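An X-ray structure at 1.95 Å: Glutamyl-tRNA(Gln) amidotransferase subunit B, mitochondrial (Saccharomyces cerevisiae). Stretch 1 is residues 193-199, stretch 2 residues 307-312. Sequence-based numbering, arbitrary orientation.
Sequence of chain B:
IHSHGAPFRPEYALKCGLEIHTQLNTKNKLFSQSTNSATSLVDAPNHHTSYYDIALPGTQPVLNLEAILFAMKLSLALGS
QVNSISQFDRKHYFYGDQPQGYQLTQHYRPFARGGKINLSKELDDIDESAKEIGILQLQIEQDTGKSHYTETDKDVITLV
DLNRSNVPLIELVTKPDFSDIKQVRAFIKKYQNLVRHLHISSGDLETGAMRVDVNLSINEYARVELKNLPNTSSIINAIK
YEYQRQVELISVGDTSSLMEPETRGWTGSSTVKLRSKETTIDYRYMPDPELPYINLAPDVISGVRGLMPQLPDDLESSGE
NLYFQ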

# COMPACT_ATOMS: atom_id res chain seq x y z
N ASN B 193 -25.67 -1.87 28.68
CA ASN B 193 -25.41 -1.01 29.83
C ASN B 193 -23.94 -0.67 30.01
O ASN B 193 -23.59 0.48 30.30
CB ASN B 193 -25.96 -1.64 31.10
CG ASN B 193 -27.34 -1.16 31.44
OD1 ASN B 193 -28.33 -1.61 30.86
ND2 ASN B 193 -27.42 -0.22 32.37
N LEU B 194 -23.08 -1.66 29.83
CA LEU B 194 -21.64 -1.47 29.97
C LEU B 194 -21.07 -0.43 28.99
O LEU B 194 -20.36 0.49 29.40
CB LEU B 194 -20.89 -2.80 29.80
CG LEU B 194 -19.37 -2.70 29.93
CD1 LEU B 194 -18.98 -2.38 31.37
CD2 LEU B 194 -18.68 -3.97 29.45
N VAL B 195 -21.37 -0.58 27.70
CA VAL B 195 -20.80 0.33 26.71
C VAL B 195 -21.28 1.77 26.92
O VAL B 195 -20.54 2.71 26.71
CB VAL B 195 -21.04 -0.13 25.25
CG1 VAL B 195 -20.46 -1.51 25.02
CG2 VAL B 195 -22.52 -0.10 24.91
N ARG B 196 -22.53 1.91 27.38
CA ARG B 196 -23.08 3.23 27.69
C ARG B 196 -22.43 3.80 28.94
O ARG B 196 -22.15 5.00 29.02
CB ARG B 196 -24.60 3.15 27.86
CG ARG B 196 -25.35 2.74 26.61
CD ARG B 196 -26.83 2.51 26.89
NE ARG B 196 -27.48 3.72 27.40
CZ ARG B 196 -28.04 4.65 26.63
NH1 ARG B 196 -28.04 4.51 25.31
NH2 ARG B 196 -28.60 5.72 27.18
N HIS B 197 -22.20 2.94 29.92
CA HIS B 197 -21.58 3.35 31.18
C HIS B 197 -20.13 3.77 30.97
O HIS B 197 -19.63 4.67 31.65
CB HIS B 197 -21.67 2.21 32.20
CG HIS B 197 -21.24 2.61 33.58
ND1 HIS B 197 -21.81 3.66 34.26
CD2 HIS B 197 -20.30 2.08 34.40
CE1 HIS B 197 -21.24 3.77 35.45
NE2 HIS B 197 -20.32 2.83 35.56
N LEU B 198 -19.45 3.11 30.04
CA LEU B 198 -18.06 3.45 29.72
C LEU B 198 -17.98 4.66 28.80
O LEU B 198 -16.90 5.17 28.52
CB LEU B 198 -17.35 2.26 29.07
CG LEU B 198 -17.17 1.00 29.91
CD1 LEU B 198 -16.53 -0.10 29.07
CD2 LEU B 198 -16.32 1.30 31.14
N HIS B 199 -19.14 5.11 28.32
CA HIS B 199 -19.24 6.22 27.38
C HIS B 199 -18.50 5.97 26.06
O HIS B 199 -17.84 6.87 25.54
CB HIS B 199 -18.74 7.53 28.01
CG HIS B 199 -19.50 7.94 29.23
ND1 HIS B 199 -20.50 8.89 29.20
CD2 HIS B 199 -19.40 7.55 30.52
CE1 HIS B 199 -20.99 9.05 30.42
NE2 HIS B 199 -20.34 8.25 31.24
N LEU B 307 -8.77 6.06 34.81
CA LEU B 307 -9.79 6.90 34.21
C LEU B 307 -11.12 6.15 34.06
O LEU B 307 -12.12 6.70 33.58
CB LEU B 307 -9.26 7.51 32.89
CG LEU B 307 -9.77 7.34 31.46
CD1 LEU B 307 -8.74 7.96 30.50
CD2 LEU B 307 -10.03 5.90 31.05
N MET B 308 -11.13 4.89 34.49
CA MET B 308 -12.33 4.06 34.44
C MET B 308 -13.36 4.53 35.46
O MET B 308 -13.01 4.92 36.57
CB MET B 308 -11.98 2.60 34.71
CG MET B 308 -11.11 1.95 33.63
SD MET B 308 -12.06 1.62 32.14
CE MET B 308 -13.00 0.18 32.65
N PRO B 309 -14.64 4.49 35.08
CA PRO B 309 -15.69 4.79 36.05
C PRO B 309 -15.90 3.60 36.98
O PRO B 309 -15.45 2.50 36.66
CB PRO B 309 -16.93 4.98 35.17
CG PRO B 309 -16.68 4.08 34.00
CD PRO B 309 -15.19 4.14 33.76
N GLN B 310 -16.54 3.82 38.13
CA GLN B 310 -16.88 2.72 39.02
C GLN B 310 -17.78 1.74 38.28
O GLN B 310 -18.80 2.13 37.72
CB GLN B 310 -17.59 3.24 40.27
CG GLN B 310 -18.09 2.14 41.20
CD GLN B 310 -16.95 1.40 41.88
OE1 GLN B 310 -15.99 2.01 42.34
NE2 GLN B 310 -17.04 0.08 41.93
N LEU B 311 -17.39 0.47 38.28
CA LEU B 311 -18.19 -0.56 37.63
C LEU B 311 -19.12 -1.23 38.65
O LEU B 311 -18.82 -1.25 39.84
CB LEU B 311 -17.29 -1.58 36.94
CG LEU B 311 -16.64 -1.06 35.65
CD1 LEU B 311 -15.62 -2.05 35.11
CD2 LEU B 311 -17.72 -0.77 34.61
N PRO B 312 -20.26 -1.75 38.18
CA PRO B 312 -21.21 -2.42 39.09
C PRO B 312 -20.71 -3.78 39.55
O PRO B 312 -19.99 -4.44 38.79
CB PRO B 312 -22.46 -2.58 38.23
CG PRO B 312 -21.94 -2.63 36.83
CD PRO B 312 -20.77 -1.69 36.80

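A helical segment ending in a turn meets an irregular, extended segment of chain more than a hundred residues further along the sequence. The backbones keep their distance: the closest pair of CA atoms, those of Leu 198 and Pro 309, lie 6.9 Å apart, so the contact is made largely by side chains, and it buries a modest 258 Å².

One hydrogen bond joins the stretches. His 197, with chi1 at t, points its CA-to-CB bond toward the second stretch and delivers NE2 to the carbonyl O of Gln 310 at 2.7 Å. With an N-H...O angle of 170° the bond is short and nearly straight, and the oxygen lies at the ring edge, near its plane, where the imidazole N-H is directed. A side chain donates to a backbone carbonyl, so the bond does not depend on the identity of the acceptor's side chain. The side chain of Gln 310 starts away from the helix and instead bonds within its own stretch, NE2 to Leu 311 O at 3.1 Å.

Apolar packing lies beside this polar link. Leu 194 and Leu 198, one helical turn apart, both reach Leu 311: its CD2 lies 3.8 Å from Leu 194 CD1 and 4.3 Å from Leu 198 CD2. The same methyl sits at the imidazole edge, 3.9 Å from His 197 CD2. Leu 198 CD2 also meets Met 308 CE at 3.8 Å and Pro 309 CG at 4.0 Å, so a single branched side chain gathers three apolar partners. The proline ring also packs against the helix's backbone, its CG 3.8 Å from His 197 O.

Backbone bonds from His 197 N to Asn 193 O (2.9 Å) and Leu 198 N to Leu 194 O (2.8 Å) hold the turn, which His 199 closes in a Schellman motif.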